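ATP-dependent DNA ligase (Mycobacterium tuberculosis, PDB 6NHX) seals breaks in double-stranded DNA using ATP, as the ligase part of an enzyme that works with Ku in non-homologous end joining. Local coordinates at residues 132-135 / 139-142. The protein carries 1 engineered substitution. Residues are numbered along the deposited sequence; the frame is centred on the assembly and turned at random.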
ATOM      1  N   GLU A 132      13.276 -16.498  -8.291  1.00 19.02           N
ATOM      2  CA  GLU A 132      13.752 -15.953  -9.555  1.00 20.44           C
ATOM      3  C   GLU A 132      13.795 -17.036 -10.619  1.00 18.93           C
ATOM      4  O   GLU A 132      13.385 -16.809 -11.766  1.00 20.53           O
ATOM      5  CB  GLU A 132      15.150 -15.360  -9.385  1.00 24.57           C
ATOM      6  CG  GLU A 132      15.274 -14.189  -8.451  1.00 40.37           C
ATOM      7  CD  GLU A 132      16.726 -13.814  -8.229  1.00 49.33           C
ATOM      8  OE1 GLU A 132      16.984 -12.679  -7.781  1.00 55.68           O
ATOM      9  OE2 GLU A 132      17.614 -14.655  -8.506  1.00 55.43           O
ATOM     10  N   THR A 133      14.279 -18.229 -10.255  1.00 19.37           N
ATOM     11  CA  THR A 133      14.311 -19.350 -11.194  1.00 21.85           C
ATOM     12  C   THR A 133      12.909 -19.700 -11.672  1.00 19.79           C
ATOM     13  O   THR A 133      12.681 -19.906 -12.871  1.00 21.41           O
ATOM     14  CB  THR A 133      14.972 -20.575 -10.543  1.00 22.79           C
ATOM     15  OG1 THR A 133      16.326 -20.269 -10.203  1.00 27.49           O
ATOM     16  CG2 THR A 133      14.950 -21.784 -11.486  1.00 25.44           C
ATOM     17  N   LEU A 134      11.962 -19.787 -10.742  1.00 19.53           N
ATOM     18  CA  LEU A 134      10.579 -20.086 -11.097  1.00 22.21           C
ATOM     19  C   LEU A 134      10.021 -19.040 -12.052  1.00 17.71           C
ATOM     20  O   LEU A 134       9.372 -19.372 -13.053  1.00 21.02           O
ATOM     21  CB  LEU A 134       9.733 -20.147  -9.823  1.00 21.47           C
ATOM     22  CG  LEU A 134       8.245 -20.440 -10.028  1.00 20.94           C
ATOM     23  CD1 LEU A 134       8.050 -21.813 -10.663  1.00 29.78           C
ATOM     24  CD2 LEU A 134       7.466 -20.341  -8.719  1.00 23.65           C
ATOM     25  N   ALA A 135      10.289 -17.767 -11.770  1.00 20.69           N
ATOM     26  CA  ALA A 135       9.735 -16.701 -12.594  1.00 21.72           C
ATOM     27  C   ALA A 135      10.398 -16.628 -13.958  1.00 19.05           C
ATOM     28  O   ALA A 135       9.743 -16.250 -14.933  1.00 20.57           O
ATOM     29  CB  ALA A 135       9.881 -15.355 -11.898  1.00 20.87           C
ATOM     30  N   SER A 139       5.307 -16.928 -16.429  1.00 24.76           N
ATOM     31  CA  SER A 139       4.744 -15.586 -16.555  1.00 25.89           C
ATOM     32  C   SER A 139       4.636 -14.859 -15.216  1.00 22.67           C
ATOM     33  O   SER A 139       4.132 -13.731 -15.164  1.00 22.83           O
ATOM     34  CB  SER A 139       3.346 -15.664 -17.166  1.00 28.92           C
ATOM     35  OG  SER A 139       2.435 -16.216 -16.230  1.00 31.34           O
ATOM     36  N   LEU A 140       5.055 -15.496 -14.136  1.00 20.74           N
ATOM     37  CA  LEU A 140       5.043 -14.854 -12.835  1.00 16.70           C
ATOM     38  C   LEU A 140       5.945 -13.628 -12.861  1.00 16.94           C
ATOM     39  O   LEU A 140       7.055 -13.668 -13.403  1.00 20.14           O
ATOM     40  CB  LEU A 140       5.567 -15.855 -11.812  1.00 19.60           C
ATOM     41  CG  LEU A 140       5.545 -15.518 -10.324  1.00 25.33           C
ATOM     42  CD1 LEU A 140       4.141 -15.223  -9.836  1.00 29.82           C
ATOM     43  CD2 LEU A 140       6.130 -16.695  -9.567  1.00 38.29           C
ATOM     44  N   THR A 141       5.473 -12.541 -12.247  1.00 16.52           N
ATOM     45  CA  THR A 141       6.172 -11.254 -12.203  1.00 16.63           C
ATOM     46  C   THR A 141       6.919 -11.115 -10.875  1.00 16.72           C
ATOM     47  O   THR A 141       6.289 -11.016  -9.815  1.00 17.22           O
ATOM     48  CB  THR A 141       5.158 -10.124 -12.388  1.00 16.86           C
ATOM     49  OG1 THR A 141       4.424 -10.338 -13.600  1.00 20.71           O
ATOM     50  CG2 THR A 141       5.852  -8.765 -12.450  1.00 20.58           C
ATOM     51  N   VAL A 142       8.244 -11.093 -10.940  1.00 14.78           N
ATOM     52  CA  VAL A 142       9.099 -10.952  -9.764  1.00 16.07           C
ATOM     53  C   VAL A 142      10.026  -9.777  -9.974  1.00 12.58           C
ATOM     54  O   VAL A 142      11.076  -9.887 -10.612  1.00 15.86           O
ATOM     55  CB  VAL A 142       9.897 -12.244  -9.486  1.00 14.98           C
ATOM     56  CG1 VAL A 142      10.834 -12.008  -8.289  1.00 15.55           C
ATOM     57  CG2 VAL A 142       8.958 -13.393  -9.203  1.00 19.87           C
TER
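The methyl group of Ala135 lies over one face of the Leu140 peptide carbonyl, beyond its oxygen and well out of its plane, with CB 3.6 Å from Leu140 O. No ring or charged plane takes part, and no hydrogen bond crosses between 132-135 and 139-142: a chain that turns back on the helix it has just left can be held there by aliphatic packing. Ala135 is the hub. Its CB meets Val142 CG2 at 3.5 Å, tighter than usual for two carbons; with CG1 of Val142 anti to the backbone N (chi1 177°), CG2 stands beside that N, anti to the carbonyl carbon, and is the branch that meets Ala135. The same methyl also lies 4.3 Å from Leu140 CB. Deeper in, Leu134 and Leu140 meet obliquely through one branch each, CD2 to CD2 at 4.0 Å. Within the turn, Thr138 OG1 hydrogen-bonds to Leu134 O and, weakly, to Leu140 N. The contact lies at the C-terminal end of helix 124-136 in the ligase domain: Leu134 rests on Val75 and Leu140 on Leu77 of strand 74-82, while Leu140 and Val142 both reach Ala108 of strand 105-114 and Leu131 of the helix.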